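Local coordinates for ABC transporter substrate-binding protein (Bradyrhizobium japonicum, PDB 4I1D) that probably captures small solutes, perhaps polyamines, in the periplasm for an ABC importer, and holds D-malate in this crystal, at residues K47-V50 / P55-D58; L233-G238 / E243-F248; G12-A17 / V59-T64; L249-A252 / V256-A259. All blocks are in the same frame, centred on the assembly; numbering follows the deposited sequence.

Contact 1. Residues K47-V50 / P55-D58. With SO4 (sulfate ion), chain L; SO4 (sulfate ion), chain I; SO4 (sulfate ion), chain B.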
loop_
_atom_site.group_PDB
_atom_site.type_symbol
_atom_site.label_atom_id
_atom_site.label_comp_id
_atom_site.label_asym_id
_atom_site.label_seq_id
_atom_site.Cartn_x
_atom_site.Cartn_y
_atom_site.Cartn_z
ATOM N N LYS A 47 3.219 20.678 21.238
ATOM C CA LYS A 47 2.032 19.901 21.573
ATOM C C LYS A 47 2.428 18.693 22.411
ATOM O O LYS A 47 1.812 18.400 23.437
ATOM C CB LYS A 47 1.290 19.432 20.319
ATOM C CG LYS A 47 0.622 20.536 19.525
ATOM C CD LYS A 47 -0.337 19.938 18.512
ATOM C CE LYS A 47 -0.993 21.007 17.666
ATOM N NZ LYS A 47 -2.089 20.428 16.843
ATOM N N THR A 48 3.460 17.989 21.965
ATOM C CA THR A 48 3.861 16.767 22.637
ATOM C C THR A 48 4.407 17.100 24.018
ATOM O O THR A 48 4.051 16.461 25.011
ATOM C CB THR A 48 4.918 16.012 21.827
ATOM O OG1 THR A 48 4.328 15.545 20.609
ATOM C CG2 THR A 48 5.445 14.827 22.617
ATOM N N GLN A 49 5.253 18.120 24.071
ATOM C CA GLN A 49 5.891 18.534 25.317
ATOM C C GLN A 49 4.860 18.962 26.353
ATOM O O GLN A 49 4.858 18.472 27.485
ATOM C CB GLN A 49 6.880 19.677 25.068
ATOM C CG GLN A 49 8.143 19.269 24.319
ATOM C CD GLN A 49 9.260 20.282 24.496
ATOM O OE1 GLN A 49 9.274 21.038 25.465
ATOM N NE2 GLN A 49 10.208 20.297 23.563
ATOM N N VAL A 50 3.977 19.872 25.957
ATOM C CA VAL A 50 2.974 20.392 26.879
ATOM C C VAL A 50 1.980 19.300 27.262
ATOM O O VAL A 50 1.566 19.204 28.413
ATOM C CB VAL A 50 2.276 21.619 26.296
ATOM C CG1 VAL A 50 1.058 22.003 27.133
ATOM C CG2 VAL A 50 3.275 22.778 26.189
ATOM N N PRO A 55 7.333 19.771 29.988
ATOM C CA PRO A 55 8.052 20.345 28.845
ATOM C C PRO A 55 9.535 20.537 29.156
ATOM O O PRO A 55 9.865 20.896 30.286
ATOM C CB PRO A 55 7.410 21.724 28.684
ATOM C CG PRO A 55 6.145 21.687 29.505
ATOM C CD PRO A 55 6.375 20.716 30.587
ATOM N N ILE A 56 10.413 20.316 28.180
ATOM C CA ILE A 56 11.826 20.667 28.360
ATOM C C ILE A 56 12.118 22.112 27.926
ATOM O O ILE A 56 13.092 22.700 28.377
ATOM C CB ILE A 56 12.793 19.712 27.612
ATOM C CG1 ILE A 56 12.487 19.697 26.113
ATOM C CG2 ILE A 56 12.733 18.305 28.191
ATOM C CD1 ILE A 56 13.358 18.738 25.332
ATOM N N TRP A 57 11.277 22.681 27.056
ATOM C CA TRP A 57 11.469 24.066 26.595
ATOM C C TRP A 57 10.699 25.051 27.468
ATOM O O TRP A 57 9.617 24.726 27.965
ATOM C CB TRP A 57 10.992 24.227 25.150
ATOM C CG TRP A 57 11.790 23.474 24.133
ATOM C CD1 TRP A 57 13.078 23.016 24.259
ATOM C CD2 TRP A 57 11.350 23.083 22.830
ATOM N NE1 TRP A 57 13.461 22.369 23.108
ATOM C CE2 TRP A 57 12.418 22.391 22.217
ATOM C CE3 TRP A 57 10.154 23.250 22.120
ATOM C CZ2 TRP A 57 12.327 21.872 20.924
ATOM C CZ3 TRP A 57 10.065 22.727 20.843
ATOM C CH2 TRP A 57 11.145 22.047 20.258
ATOM N N ASP A 58 11.243 26.254 27.647
ATOM C CA ASP A 58 10.543 27.313 28.389
ATOM C C ASP A 58 9.967 28.368 27.449
ATOM O O ASP A 58 8.757 28.634 27.428
ATOM C CB ASP A 58 11.484 27.995 29.386
ATOM C CG ASP A 58 11.943 27.054 30.501
ATOM O OD1 ASP A 58 11.083 26.613 31.293
ATOM O OD2 ASP A 58 13.160 26.765 30.598
HETATM S S SO4 L . -2.143 16.979 16.090
HETATM O O1 SO4 L . -0.679 17.107 16.258
HETATM O O2 SO4 L . -2.718 16.290 17.268
HETATM O O3 SO4 L . -2.745 18.325 15.966
HETATM O O4 SO4 L . -2.432 16.193 14.871
HETATM S S SO4 I . -3.466 22.233 14.371
HETATM O O1 SO4 I . -2.121 21.668 14.280
HETATM O O2 SO4 I . -4.086 21.847 15.639
HETATM O O3 SO4 I . -3.380 23.692 14.291
HETATM O O4 SO4 I . -4.271 21.719 13.265
HETATM S S SO4 B . 7.565 14.886 18.131
HETATM O O1 SO4 B . 7.430 15.779 19.279
HETATM O O2 SO4 B . 6.868 13.628 18.400
HETATM O O3 SO4 B . 6.982 15.515 16.948
HETATM O O4 SO4 B . 8.981 14.626 17.885
#

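Contact 2. Residues L233-G238 / E243-F248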
loop_
_atom_site.group_PDB
_atom_site.type_symbol
_atom_site.label_atom_id
_atom_site.label_comp_id
_atom_site.label_asym_id
_atom_site.label_seq_id
_atom_site.Cartn_x
_atom_site.Cartn_y
_atom_site.Cartn_z
ATOM N N LEU A 233 7.567 35.982 21.121
ATOM C CA LEU A 233 7.997 35.101 22.196
ATOM C C LEU A 233 6.779 34.688 23.009
ATOM O O LEU A 233 5.890 35.507 23.261
ATOM C CB LEU A 233 8.985 35.822 23.097
ATOM C CG LEU A 233 10.231 36.403 22.429
ATOM C CD1 LEU A 233 11.158 36.937 23.499
ATOM C CD2 LEU A 233 10.936 35.338 21.601
ATOM N N CYS A 234 6.747 33.417 23.406
ATOM C CA CYS A 234 5.701 32.874 24.272
ATOM C C CYS A 234 6.340 31.823 25.164
ATOM O O CYS A 234 7.462 31.387 24.909
ATOM C CB CYS A 234 4.589 32.233 23.452
ATOM S SG CYS A 234 5.206 30.951 22.318
ATOM N N ILE A 235 5.620 31.413 26.203
ATOM C CA ILE A 235 6.155 30.535 27.227
ATOM C C ILE A 235 5.284 29.306 27.271
ATOM O O ILE A 235 4.059 29.423 27.280
ATOM C CB ILE A 235 6.112 31.221 28.603
ATOM C CG1 ILE A 235 6.947 32.502 28.586
ATOM C CG2 ILE A 235 6.563 30.269 29.708
ATOM C CD1 ILE A 235 6.854 33.308 29.879
ATOM N N LEU A 236 5.897 28.126 27.294
ATOM C CA LEU A 236 5.114 26.891 27.287
ATOM C C LEU A 236 4.303 26.751 28.560
ATOM O O LEU A 236 4.772 27.084 29.648
ATOM C CB LEU A 236 5.989 25.653 27.067
ATOM C CG LEU A 236 6.332 25.350 25.603
ATOM C CD1 LEU A 236 7.373 26.308 25.124
ATOM C CD2 LEU A 236 6.820 23.925 25.423
ATOM N N LYS A 237 3.069 26.283 28.419
ATOM C CA LYS A 237 2.265 25.936 29.581
ATOM C C LYS A 237 2.988 24.816 30.339
ATOM O O LYS A 237 3.334 23.789 29.759
ATOM C CB LYS A 237 0.874 25.478 29.137
ATOM C CG LYS A 237 -0.224 25.721 30.157
ATOM C CD LYS A 237 -0.449 27.210 30.371
ATOM C CE LYS A 237 -1.630 27.463 31.293
ATOM N NZ LYS A 237 -2.908 26.961 30.708
ATOM N N GLY A 238 3.237 25.020 31.627
ATOM C CA GLY A 238 3.945 24.027 32.417
ATOM C C GLY A 238 5.462 24.103 32.291
ATOM O O GLY A 238 6.174 23.173 32.674
ATOM N N GLU A 243 8.896 31.325 36.115
ATOM C CA GLU A 243 9.244 32.611 36.728
ATOM C C GLU A 243 10.461 33.269 36.082
ATOM O O GLU A 243 10.415 34.442 35.719
ATOM C CB GLU A 243 9.449 32.480 38.242
ATOM C CG GLU A 243 8.239 32.907 39.068
ATOM N N THR A 244 11.548 32.517 35.940
ATOM C CA THR A 244 12.718 33.026 35.235
ATOM C C THR A 244 12.341 33.423 33.804
ATOM O O THR A 244 12.784 34.453 33.289
ATOM C CB THR A 244 13.840 31.985 35.180
ATOM O OG1 THR A 244 14.106 31.503 36.500
ATOM C CG2 THR A 244 15.108 32.596 34.596
ATOM N N ALA A 245 11.505 32.614 33.167
ATOM C CA ALA A 245 11.149 32.876 31.784
ATOM C C ALA A 245 10.381 34.186 31.651
ATOM O O ALA A 245 10.531 34.903 30.657
ATOM C CB ALA A 245 10.351 31.717 31.201
ATOM N N VAL A 246 9.553 34.497 32.644
ATOM C CA VAL A 246 8.803 35.747 32.607
ATOM C C VAL A 246 9.785 36.913 32.668
ATOM O O VAL A 246 9.668 37.875 31.908
ATOM C CB VAL A 246 7.761 35.843 33.749
ATOM C CG1 VAL A 246 7.047 37.191 33.711
ATOM C CG2 VAL A 246 6.748 34.702 33.638
ATOM N N LYS A 247 10.771 36.799 33.552
ATOM C CA LYS A 247 11.814 37.817 33.683
ATOM C C LYS A 247 12.613 38.003 32.394
ATOM O O LYS A 247 12.922 39.131 32.008
ATOM C CB LYS A 247 12.751 37.489 34.849
ATOM C CG LYS A 247 12.075 37.537 36.207
ATOM C CD LYS A 247 13.005 37.025 37.302
ATOM C CE LYS A 247 12.357 37.122 38.682
ATOM N NZ LYS A 247 13.132 36.379 39.719
ATOM N N PHE A 248 12.943 36.901 31.728
ATOM C CA PHE A 248 13.676 36.981 30.472
ATOM C C PHE A 248 12.866 37.701 29.397
ATOM O O PHE A 248 13.403 38.482 28.614
ATOM C CB PHE A 248 14.063 35.592 29.969
ATOM C CG PHE A 248 14.440 35.571 28.521
ATOM C CD1 PHE A 248 13.549 35.106 27.566
ATOM C CD2 PHE A 248 15.671 36.052 28.108
ATOM C CE1 PHE A 248 13.890 35.093 26.225
ATOM C CE2 PHE A 248 16.015 36.046 26.769
ATOM C CZ PHE A 248 15.121 35.568 25.825
#

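Contact 3. Residues G12-A17 / V59-T64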
loop_
_atom_site.group_PDB
_atom_site.type_symbol
_atom_site.label_atom_id
_atom_site.label_comp_id
_atom_site.label_asym_id
_atom_site.label_seq_id
_atom_site.Cartn_x
_atom_site.Cartn_y
_atom_site.Cartn_z
ATOM N N GLY A 12 20.741 29.195 12.858
ATOM C CA GLY A 12 21.375 29.877 11.738
ATOM C C GLY A 12 21.818 31.299 12.048
ATOM O O GLY A 12 22.050 31.637 13.217
ATOM N N ALA A 13 21.943 32.130 11.007
ATOM C CA ALA A 13 22.411 33.504 11.201
ATOM C C ALA A 13 21.466 34.258 12.129
ATOM O O ALA A 13 21.898 35.046 12.977
ATOM C CB ALA A 13 22.541 34.225 9.877
ATOM N N TYR A 14 20.171 34.005 11.958
ATOM C CA TYR A 14 19.138 34.636 12.777
ATOM C C TYR A 14 19.342 34.395 14.277
ATOM O O TYR A 14 19.379 35.345 15.053
ATOM C CB TYR A 14 17.749 34.177 12.325
ATOM C CG TYR A 14 16.595 34.613 13.208
ATOM C CD1 TYR A 14 16.474 35.926 13.650
ATOM C CD2 TYR A 14 15.608 33.707 13.574
ATOM C CE1 TYR A 14 15.408 36.311 14.446
ATOM C CE2 TYR A 14 14.545 34.081 14.354
ATOM C CZ TYR A 14 14.442 35.377 14.798
ATOM O OH TYR A 14 13.369 35.727 15.601
ATOM N N GLN A 15 19.484 33.139 14.694
ATOM C CA GLN A 15 19.659 32.862 16.125
ATOM C C GLN A 15 21.018 33.349 16.634
ATOM O O GLN A 15 21.156 33.718 17.801
ATOM C CB GLN A 15 19.460 31.374 16.443
ATOM C CG GLN A 15 19.360 31.058 17.936
ATOM C CD GLN A 15 18.576 29.770 18.227
ATOM O OE1 GLN A 15 17.766 29.323 17.416
ATOM N NE2 GLN A 15 18.816 29.182 19.393
ATOM N N ALA A 16 22.033 33.341 15.774
ATOM C CA ALA A 16 23.338 33.841 16.209
ATOM C C ALA A 16 23.235 35.346 16.499
ATOM O O ALA A 16 23.842 35.860 17.439
ATOM C CB ALA A 16 24.406 33.567 15.164
ATOM N N ALA A 17 22.451 36.042 15.685
ATOM C CA ALA A 17 22.278 37.484 15.840
ATOM C C ALA A 17 21.514 37.792 17.121
ATOM O O ALA A 17 21.817 38.766 17.806
ATOM C CB ALA A 17 21.554 38.063 14.637
ATOM N N VAL A 59 10.853 28.972 26.672
ATOM C CA VAL A 59 10.490 30.095 25.837
ATOM C C VAL A 59 10.727 29.745 24.376
ATOM O O VAL A 59 11.792 29.256 24.010
ATOM C CB VAL A 59 11.292 31.350 26.209
ATOM C CG1 VAL A 59 10.943 32.496 25.282
ATOM C CG2 VAL A 59 11.034 31.733 27.666
ATOM N N VAL A 60 9.716 30.000 23.555
ATOM C CA VAL A 60 9.775 29.730 22.130
ATOM C C VAL A 60 9.553 30.999 21.317
ATOM O O VAL A 60 8.649 31.783 21.597
ATOM C CB VAL A 60 8.730 28.676 21.727
ATOM C CG1 VAL A 60 8.673 28.532 20.220
ATOM C CG2 VAL A 60 9.075 27.341 22.384
ATOM N N ASP A 61 10.412 31.197 20.327
ATOM C CA ASP A 61 10.292 32.290 19.378
ATOM C C ASP A 61 9.685 31.722 18.098
ATOM O O ASP A 61 10.295 30.875 17.452
ATOM C CB ASP A 61 11.675 32.860 19.083
ATOM C CG ASP A 61 11.691 33.749 17.863
ATOM O OD1 ASP A 61 10.734 34.540 17.704
ATOM O OD2 ASP A 61 12.657 33.659 17.068
ATOM N N THR A 62 8.490 32.181 17.732
ATOM C CA THR A 62 7.767 31.569 16.618
ATOM C C THR A 62 6.870 32.574 15.876
ATOM O O THR A 62 6.466 33.588 16.453
ATOM C CB THR A 62 6.923 30.386 17.152
ATOM O OG1 THR A 62 6.442 29.586 16.064
ATOM C CG2 THR A 62 5.746 30.903 17.971
ATOM N N PRO A 63 6.559 32.307 14.589
ATOM C CA PRO A 63 5.608 33.183 13.897
ATOM C C PRO A 63 4.366 33.449 14.737
ATOM O O PRO A 63 3.774 32.550 15.324
ATOM C CB PRO A 63 5.263 32.390 12.630
ATOM C CG PRO A 63 6.553 31.678 12.327
ATOM C CD PRO A 63 7.090 31.267 13.686
ATOM N N THR A 64 3.991 34.714 14.775
ATOM C CA THR A 64 3.015 35.228 15.715
ATOM C C THR A 64 1.668 34.495 15.646
ATOM O O THR A 64 1.002 34.305 16.663
ATOM C CB THR A 64 2.853 36.740 15.476
ATOM O OG1 THR A 64 4.133 37.364 15.637
ATOM C CG2 THR A 64 1.874 37.353 16.437
#

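Contact 4. Residues L249-A252 / V256-A259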
loop_
_atom_site.group_PDB
_atom_site.type_symbol
_atom_site.label_atom_id
_atom_site.label_comp_id
_atom_site.label_asym_id
_atom_site.label_seq_id
_atom_site.Cartn_x
_atom_site.Cartn_y
_atom_site.Cartn_z
ATOM N N LEU A 249 11.573 37.426 29.357
ATOM C CA LEU A 249 10.703 38.037 28.363
ATOM C C LEU A 249 10.796 39.548 28.469
ATOM O O LEU A 249 10.797 40.258 27.469
ATOM C CB LEU A 249 9.255 37.599 28.573
ATOM C CG LEU A 249 8.637 36.876 27.385
ATOM C CD1 LEU A 249 9.472 35.658 27.031
ATOM C CD2 LEU A 249 7.198 36.485 27.686
ATOM N N ASN A 250 10.883 40.037 29.696
ATOM C CA ASN A 250 10.956 41.465 29.902
ATOM C C ASN A 250 12.266 42.064 29.376
ATOM O O ASN A 250 12.258 43.126 28.750
ATOM C CB ASN A 250 10.739 41.805 31.371
ATOM C CG ASN A 250 10.715 43.284 31.608
ATOM O OD1 ASN A 250 9.833 43.983 31.106
ATOM N ND2 ASN A 250 11.683 43.782 32.368
ATOM N N GLU A 251 13.383 41.382 29.626
ATOM C CA GLU A 251 14.662 41.796 29.050
ATOM C C GLU A 251 14.717 41.633 27.521
ATOM O O GLU A 251 15.420 42.375 26.837
ATOM C CB GLU A 251 15.832 41.047 29.696
ATOM C CG GLU A 251 16.208 41.548 31.088
ATOM C CD GLU A 251 16.430 43.056 31.126
ATOM O OE1 GLU A 251 17.372 43.541 30.457
ATOM O OE2 GLU A 251 15.652 43.758 31.816
ATOM N N ALA A 252 13.984 40.661 26.987
ATOM C CA ALA A 252 14.066 40.358 25.566
ATOM C C ALA A 252 13.435 41.457 24.718
ATOM O O ALA A 252 13.830 41.656 23.568
ATOM C CB ALA A 252 13.411 39.011 25.259
ATOM N N VAL A 256 16.686 48.834 24.204
ATOM C CA VAL A 256 18.094 48.782 23.826
ATOM C C VAL A 256 18.494 47.431 23.238
ATOM O O VAL A 256 19.087 47.370 22.162
ATOM C CB VAL A 256 19.012 49.107 25.018
ATOM C CG1 VAL A 256 20.471 49.013 24.603
ATOM C CG2 VAL A 256 18.697 50.490 25.566
ATOM N N HIS A 257 18.176 46.352 23.945
ATOM C CA HIS A 257 18.516 45.015 23.462
ATOM C C HIS A 257 17.906 44.822 22.081
ATOM O O HIS A 257 18.555 44.335 21.154
ATOM C CB HIS A 257 18.001 43.936 24.418
ATOM C CG HIS A 257 18.685 43.930 25.750
ATOM N ND1 HIS A 257 18.190 43.243 26.839
ATOM C CD2 HIS A 257 19.825 44.529 26.171
ATOM C CE1 HIS A 257 18.995 43.419 27.870
ATOM N NE2 HIS A 257 19.996 44.193 27.492
ATOM N N GLN A 258 16.650 45.229 21.960
ATOM C CA GLN A 258 15.912 45.150 20.714
ATOM C C GLN A 258 16.534 46.003 19.609
ATOM O O GLN A 258 16.670 45.550 18.480
ATOM C CB GLN A 258 14.462 45.568 20.959
ATOM C CG GLN A 258 13.612 44.473 21.598
ATOM C CD GLN A 258 12.980 43.577 20.556
ATOM O OE1 GLN A 258 12.395 44.063 19.587
ATOM N NE2 GLN A 258 13.102 42.260 20.739
ATOM N N ALA A 259 16.905 47.239 19.932
ATOM C CA ALA A 259 17.528 48.115 18.950
ATOM C C ALA A 259 18.853 47.526 18.465
ATOM O O ALA A 259 19.337 47.874 17.390
ATOM C CB ALA A 259 17.730 49.554 19.520
#

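Contact 1. Residues K47-V50 / P55-D58
The indole ring of Trp57 lies with one face beneath the amide of Gln49: NE2 stands over the centre of the ring, and its nearest ring atom is Trp57 CD2 at 3.1 Å. The two flat groups are turned 53° apart, so the nitrogen, rather than the whole amide, bears on the face. At the ring's edge, Trp57 NE1 is hydrogen-bonded to Asp37. The other end of the amide works on the backbone. Gln49 OE1 accepts from Trp57 N at 3.0 Å, in the carbonyl plane and on a lone pair, and a second, weak bond comes from Ile56 N. An extended chain (chi2 -161°) carries the amide out from helix 43-51, across CG1 of Ile56, while Pro55 packs against the root of the same side chain. Away from the loop, exposed Lys47 hydrogen-bonds through NZ to two oxygens of a sulfate, probably from the crystallisation liquor, with O2 at 2.7 Å. A leucine in place of Trp57 would probably leave the Gln49 amide freer to turn and Asp37 without its indole donor. Ala188 of a second subunit packs on Trp57 and Ile56. The contact illustrates how one buried glutamine can tie the end of a helix to the loop that follows: its oxygen takes one firm and one weak bond from consecutive backbone N-H groups, and its nitrogen rests on aromatic electrons, which probably suit its partly positive hydrogens.

Contact 2. Residues L233-G238 / E243-F248
Ala245 is the first residue of 243-248 to meet the strand: its CB lies 4.1 Å from CD1 of Ile235, and their CA atoms, 7.2 Å apart, mark where the two backbones come near each other. A side chain no longer than a methyl lets the isoleucine tip reach the helix backbone itself, with Ile235 CD1 only 4.0 Å from the carbonyl carbon of Ala245. Val246 follows on the flank of the helix and offers one branch, CG2, to the same terminal methyl at 4.0 Å, the two side chains crossing at about a right angle. Ile235 can serve both residues because CG1 stands anti to its carbonyl carbon (chi1 -60°) and the chain then runs on extended, sending CD1 out from the strand. Two residues on comes Phe248. Its side chain leaves the helix to one flank, but CE1 of the ring comes within 4.3 Å of Leu233 CD1, an oblique approach. Phe7 of strand 4-9, two strands over in the sheet, meets this ring as well. The short axes of strand and helix run nearly antiparallel, at 166°, and pass 9.4 Å from each other. This is the layering of an alpha/beta domain, in which helix 242-252 folds back over the end of strand 219-235. No hydrogen bond crosses the interface: methyl groups and one aromatic ring hold the helix to the sheet by dispersion and the exclusion of water, so the fit depends on shape rather than polarity.

Contact 3. Residues G12-A17 / V59-T64
One hydrogen bond joins the segments: Tyr14 OH donates to Asp61 OD2 at 2.6 Å, meeting it on the syn side and 23° out of the carboxylate plane. The two side chains approach from opposite directions, the phenol from helix 12-30 and the carboxylate from strand 59-63. Tyr14 reaches that far because CG stands anti to the backbone N (chi1 172°), carrying the ring away from the helix toward the sheet. The remaining direct touches are van der Waals contacts at the ring edge, where Asp61 OD2 lies 3.3 Å from Tyr14 CE2, near the ring plane; ring and carboxylate are turned 59° from each other. In the fold, strand 4-9 is central: it pairs in parallel with strand 33-38, reached through helix 12-30 by a beta-alpha-beta crossover, and with strand 59-63. The 2-1-3 strand order that results is familiar from periplasmic binding proteins. Further polar bonds fix the carboxylate. Ser9 OG shares OD2, whereas OD1 is hydrogen-bonded to Thr231 OG1, so both oxygens of this buried group are engaged and the negative charge is probably stabilised by several hydroxyl donors. A phenylalanine at Tyr14 would probably cost OD2 its phenolic donor and leave the buried charge less well compensated. By proximity, the tyrosine also belongs to the surroundings of the ligand cleft: its side chain is about 4 Å from a bound acetate, probably from the crystallisation liquor, and about 7 Å from the D-malate.

Contact 4. Residues L249-A252 / V256-A259
His257 ND1 donates to the backbone oxygen of Glu251 at 2.9 Å, with an N-H...O angle of 156°; the acceptor lies near the ring plane, while the donor is tilted 33° from the plane of the carbonyl. One residue on, Gln258 NE2 makes a similar bond to Ala252 O at 3.0 Å. The imidazole has a further neighbour: Glu251 OE1 lies 3.1 Å from His257 CE1, to one side of the ring plane, with carboxylate and ring planes steeply inclined at 79°. A bend at chi2 curls the glutamate back to this position, and its negative charge would probably favour the polarised C-H of CE1. The two carbonyls close helix 242-252, where an alpha-helix runs out of backbone donors of its own; here side chains of the next helix, 255-260, supply them across a short turn. This is a compact example of the last two carbonyls of one helix being met by side chains of the next. Outward from this pair of bonds, Asp254 in the turn accepts from the backbone N of His257 and so helps place the start of the second helix. Gln258, likewise bent at chi2, is held at both ends of its amide: OE1 takes the backbone N of Asn271, and NE2 also gives to the carbonyl of Tyr102 on strand 100-112. Helix 12-30 packs alongside, with Ser26 touching both Glu251 and His257.

The four contacts surround the sheet that carries strands 4-9, 59-63 and 219-235. Contact 1 falls between the two segments of contact 3, about 17 Å from it between centres; contacts 2 and 4 come later in the chain. Contact 2 lies about 12 Å from contact 1, joined to it where Leu236 N meets Asp58 O, and shares the sheet with contact 3, since strands 59-63 and 219-235 pair antiparallel. Contacts 2 and 4 share helix 242-252, contact 4 continuing into helix 255-260. Leu249 packs on Val59, Leu233 and Ile235, so pieces far apart in sequence build one alpha/beta lobe. Of the four, contact 3 lies nearest a bound D-malate.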